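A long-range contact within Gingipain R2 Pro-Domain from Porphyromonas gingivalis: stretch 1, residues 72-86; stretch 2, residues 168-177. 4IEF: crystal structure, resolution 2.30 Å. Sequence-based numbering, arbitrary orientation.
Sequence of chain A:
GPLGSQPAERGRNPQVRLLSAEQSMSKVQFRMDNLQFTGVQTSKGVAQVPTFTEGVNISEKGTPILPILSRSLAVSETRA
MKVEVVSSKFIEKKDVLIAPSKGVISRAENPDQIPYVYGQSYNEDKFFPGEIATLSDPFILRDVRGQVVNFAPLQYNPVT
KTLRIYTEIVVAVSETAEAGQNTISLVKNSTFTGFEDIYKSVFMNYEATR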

# COMPACT_ATOMS: atom_id res chain seq x y z
N SER A 72 -14.29 -7.44 5.00
CA SER A 72 -14.87 -6.80 3.82
C SER A 72 -15.66 -7.80 2.99
O SER A 72 -15.24 -8.95 2.82
CB SER A 72 -13.78 -6.16 2.97
OG SER A 72 -13.10 -5.15 3.70
N LEU A 73 -16.80 -7.34 2.48
CA LEU A 73 -17.66 -8.16 1.65
C LEU A 73 -18.05 -7.44 0.37
O LEU A 73 -18.30 -6.24 0.39
CB LEU A 73 -18.96 -8.56 2.39
CG LEU A 73 -18.84 -9.47 3.62
CD1 LEU A 73 -20.11 -9.40 4.46
CD2 LEU A 73 -18.53 -10.92 3.23
N ALA A 74 -18.08 -8.19 -0.75
CA ALA A 74 -18.60 -7.71 -2.03
C ALA A 74 -20.14 -7.72 -1.87
O ALA A 74 -20.71 -8.77 -1.58
CB ALA A 74 -18.13 -8.61 -3.16
N VAL A 75 -20.79 -6.53 -1.92
CA VAL A 75 -22.23 -6.41 -1.66
C VAL A 75 -23.05 -5.97 -2.92
O VAL A 75 -22.51 -5.97 -4.03
CB VAL A 75 -22.51 -5.47 -0.44
CG1 VAL A 75 -21.99 -6.07 0.87
CG2 VAL A 75 -21.96 -4.06 -0.65
N SER A 76 -24.35 -5.64 -2.72
CA SER A 76 -25.27 -5.20 -3.78
C SER A 76 -24.78 -3.92 -4.45
O SER A 76 -24.17 -3.08 -3.81
CB SER A 76 -26.68 -4.98 -3.22
OG SER A 76 -27.57 -4.51 -4.22
N GLU A 77 -25.08 -3.78 -5.74
CA GLU A 77 -24.66 -2.65 -6.57
C GLU A 77 -25.58 -1.43 -6.40
O GLU A 77 -25.13 -0.30 -6.58
CB GLU A 77 -24.63 -3.06 -8.05
CG GLU A 77 -23.57 -4.10 -8.41
CD GLU A 77 -23.79 -5.54 -7.97
OE1 GLU A 77 -24.96 -5.98 -7.91
OE2 GLU A 77 -22.78 -6.22 -7.70
N THR A 78 -26.88 -1.66 -6.09
CA THR A 78 -27.88 -0.59 -6.00
C THR A 78 -28.62 -0.46 -4.65
O THR A 78 -29.14 0.62 -4.37
CB THR A 78 -28.95 -0.80 -7.09
OG1 THR A 78 -29.52 -2.10 -6.96
CG2 THR A 78 -28.41 -0.59 -8.51
N ARG A 79 -28.72 -1.54 -3.84
CA ARG A 79 -29.51 -1.47 -2.61
C ARG A 79 -28.68 -1.39 -1.32
O ARG A 79 -27.53 -1.83 -1.27
CB ARG A 79 -30.49 -2.65 -2.53
CG ARG A 79 -31.77 -2.40 -3.32
CD ARG A 79 -32.56 -3.67 -3.58
NE ARG A 79 -31.84 -4.60 -4.44
CZ ARG A 79 -32.11 -4.82 -5.72
NH1 ARG A 79 -33.12 -4.19 -6.31
NH2 ARG A 79 -31.38 -5.69 -6.42
N ALA A 80 -29.31 -0.82 -0.27
CA ALA A 80 -28.77 -0.66 1.07
C ALA A 80 -28.73 -2.01 1.77
O ALA A 80 -29.72 -2.74 1.73
CB ALA A 80 -29.60 0.32 1.86
N MET A 81 -27.59 -2.34 2.37
CA MET A 81 -27.41 -3.63 3.05
C MET A 81 -27.77 -3.54 4.53
O MET A 81 -27.74 -2.45 5.11
CB MET A 81 -25.97 -4.14 2.88
CG MET A 81 -25.50 -4.25 1.43
SD MET A 81 -26.38 -5.45 0.41
CE MET A 81 -25.75 -6.98 1.06
N LYS A 82 -28.11 -4.68 5.12
CA LYS A 82 -28.41 -4.81 6.54
C LYS A 82 -27.63 -5.99 7.11
O LYS A 82 -27.25 -6.91 6.36
CB LYS A 82 -29.92 -4.95 6.83
CG LYS A 82 -30.56 -6.26 6.37
CD LYS A 82 -31.96 -6.42 6.93
CE LYS A 82 -32.63 -7.67 6.40
NZ LYS A 82 -33.89 -7.98 7.12
N VAL A 83 -27.38 -5.96 8.42
CA VAL A 83 -26.69 -7.05 9.09
C VAL A 83 -27.61 -7.57 10.22
O VAL A 83 -28.15 -6.79 11.00
CB VAL A 83 -25.27 -6.66 9.57
CG1 VAL A 83 -25.28 -5.49 10.55
CG2 VAL A 83 -24.53 -7.86 10.14
N GLU A 84 -27.82 -8.89 10.23
CA GLU A 84 -28.65 -9.56 11.22
C GLU A 84 -27.86 -10.64 11.90
O GLU A 84 -27.21 -11.44 11.22
CB GLU A 84 -29.92 -10.17 10.60
CG GLU A 84 -30.74 -9.25 9.72
CD GLU A 84 -32.16 -9.73 9.52
OE1 GLU A 84 -33.05 -9.24 10.25
OE2 GLU A 84 -32.39 -10.59 8.64
N VAL A 85 -27.94 -10.70 13.23
CA VAL A 85 -27.28 -11.75 14.01
C VAL A 85 -28.23 -12.94 13.97
O VAL A 85 -29.32 -12.88 14.55
CB VAL A 85 -26.94 -11.28 15.45
CG1 VAL A 85 -26.46 -12.44 16.32
CG2 VAL A 85 -25.90 -10.16 15.41
N VAL A 86 -27.85 -14.00 13.23
CA VAL A 86 -28.71 -15.19 13.10
C VAL A 86 -28.37 -16.23 14.19
O VAL A 86 -29.21 -17.06 14.52
CB VAL A 86 -28.70 -15.81 11.68
CG1 VAL A 86 -29.37 -14.87 10.68
CG2 VAL A 86 -27.30 -16.19 11.22
N GLU A 168 -19.02 -17.18 19.82
CA GLU A 168 -19.46 -17.36 18.44
C GLU A 168 -20.55 -16.35 18.07
O GLU A 168 -21.46 -16.09 18.87
CB GLU A 168 -19.96 -18.79 18.19
CG GLU A 168 -20.20 -19.10 16.72
CD GLU A 168 -20.87 -20.43 16.48
OE1 GLU A 168 -20.16 -21.39 16.10
OE2 GLU A 168 -22.11 -20.53 16.69
N ILE A 169 -20.43 -15.77 16.87
CA ILE A 169 -21.38 -14.84 16.27
C ILE A 169 -21.51 -15.19 14.79
O ILE A 169 -20.52 -15.16 14.06
CB ILE A 169 -21.04 -13.32 16.44
CG1 ILE A 169 -20.78 -12.91 17.92
CG2 ILE A 169 -22.14 -12.43 15.80
CD1 ILE A 169 -20.01 -11.57 18.09
N VAL A 170 -22.74 -15.50 14.33
CA VAL A 170 -23.01 -15.76 12.92
C VAL A 170 -23.94 -14.65 12.44
O VAL A 170 -25.02 -14.45 13.02
CB VAL A 170 -23.57 -17.17 12.61
CG1 VAL A 170 -23.76 -17.37 11.11
CG2 VAL A 170 -22.66 -18.26 13.18
N VAL A 171 -23.50 -13.91 11.40
CA VAL A 171 -24.30 -12.82 10.85
C VAL A 171 -24.72 -13.11 9.41
O VAL A 171 -24.00 -13.78 8.66
CB VAL A 171 -23.61 -11.43 10.95
CG1 VAL A 171 -23.38 -11.03 12.40
CG2 VAL A 171 -22.30 -11.37 10.15
N ALA A 172 -25.88 -12.57 9.03
CA ALA A 172 -26.40 -12.61 7.67
C ALA A 172 -26.40 -11.18 7.12
O ALA A 172 -27.06 -10.29 7.69
CB ALA A 172 -27.80 -13.21 7.65
N VAL A 173 -25.59 -10.93 6.09
CA VAL A 173 -25.51 -9.62 5.44
C VAL A 173 -26.31 -9.73 4.14
O VAL A 173 -25.92 -10.47 3.23
CB VAL A 173 -24.06 -9.11 5.25
CG1 VAL A 173 -24.03 -7.78 4.51
CG2 VAL A 173 -23.33 -9.00 6.60
N SER A 174 -27.47 -9.05 4.10
CA SER A 174 -28.40 -9.10 2.97
C SER A 174 -28.87 -7.71 2.56
O SER A 174 -28.74 -6.77 3.35
CB SER A 174 -29.61 -9.96 3.34
OG SER A 174 -30.24 -9.48 4.51
N GLU A 175 -29.42 -7.59 1.35
CA GLU A 175 -29.93 -6.31 0.83
C GLU A 175 -31.34 -6.04 1.34
O GLU A 175 -32.07 -6.97 1.67
CB GLU A 175 -29.89 -6.25 -0.71
CG GLU A 175 -30.39 -7.47 -1.44
CD GLU A 175 -30.56 -7.28 -2.93
OE1 GLU A 175 -29.56 -7.35 -3.68
OE2 GLU A 175 -31.72 -7.08 -3.35
N THR A 176 -31.69 -4.75 1.44
CA THR A 176 -33.01 -4.28 1.88
C THR A 176 -33.79 -3.74 0.67
O THR A 176 -33.28 -3.78 -0.45
CB THR A 176 -32.87 -3.19 2.97
OG1 THR A 176 -32.19 -2.05 2.44
CG2 THR A 176 -32.16 -3.69 4.20
N ALA A 177 -35.00 -3.21 0.92
CA ALA A 177 -35.88 -2.58 -0.08
C ALA A 177 -35.46 -1.12 -0.29
O ALA A 177 -36.03 -0.42 -1.13
CB ALA A 177 -37.33 -2.66 0.38

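The strand that begins at Glu168 pairs antiparallel with strand 79-86. Near its start, Ile169 makes only a loose apolar contact, its CG2 lying 4.4 Å from Val85 CG1. The backbone ladder opens at Val170, whose O accepts a hydrogen bond from Val86 N (2.9 Å), while Val170 CG1 packs 3.7 Å from Val86 CG2. Val171 sits in a non-hydrogen-bonded pair with Val85; its side chain shares a face with those of Val83 and Val85, and its CB lies 3.8 Å from Val83 CG2. Ala172 then closes a two-bond ring with Glu84, through Ala172 N to Glu84 O (2.8 Å) and Glu84 N to Ala172 O (3.0 Å). Ala172 CB packs 3.8 Å from Val86 CG1.

Val173 returns to the valine face, where its CG2 lies 3.9 Å from both Val83 CG2 and Leu73 CD1, and its CG1 3.9 Å from Met81 CE. Ser174 repeats the paired ring with Lys82: Lys82 N to Ser174 O is 2.8 Å and Ser174 N to Lys82 O is 3.1 Å. At Glu175 the contact becomes ionic, with OE2 2.7 Å from Arg79 NE in a salt bridge. Thr176 finishes the ladder by giving Ala80 O two hydrogen bonds, from Thr176 N (2.8 Å) and Thr176 OG1 (2.7 Å).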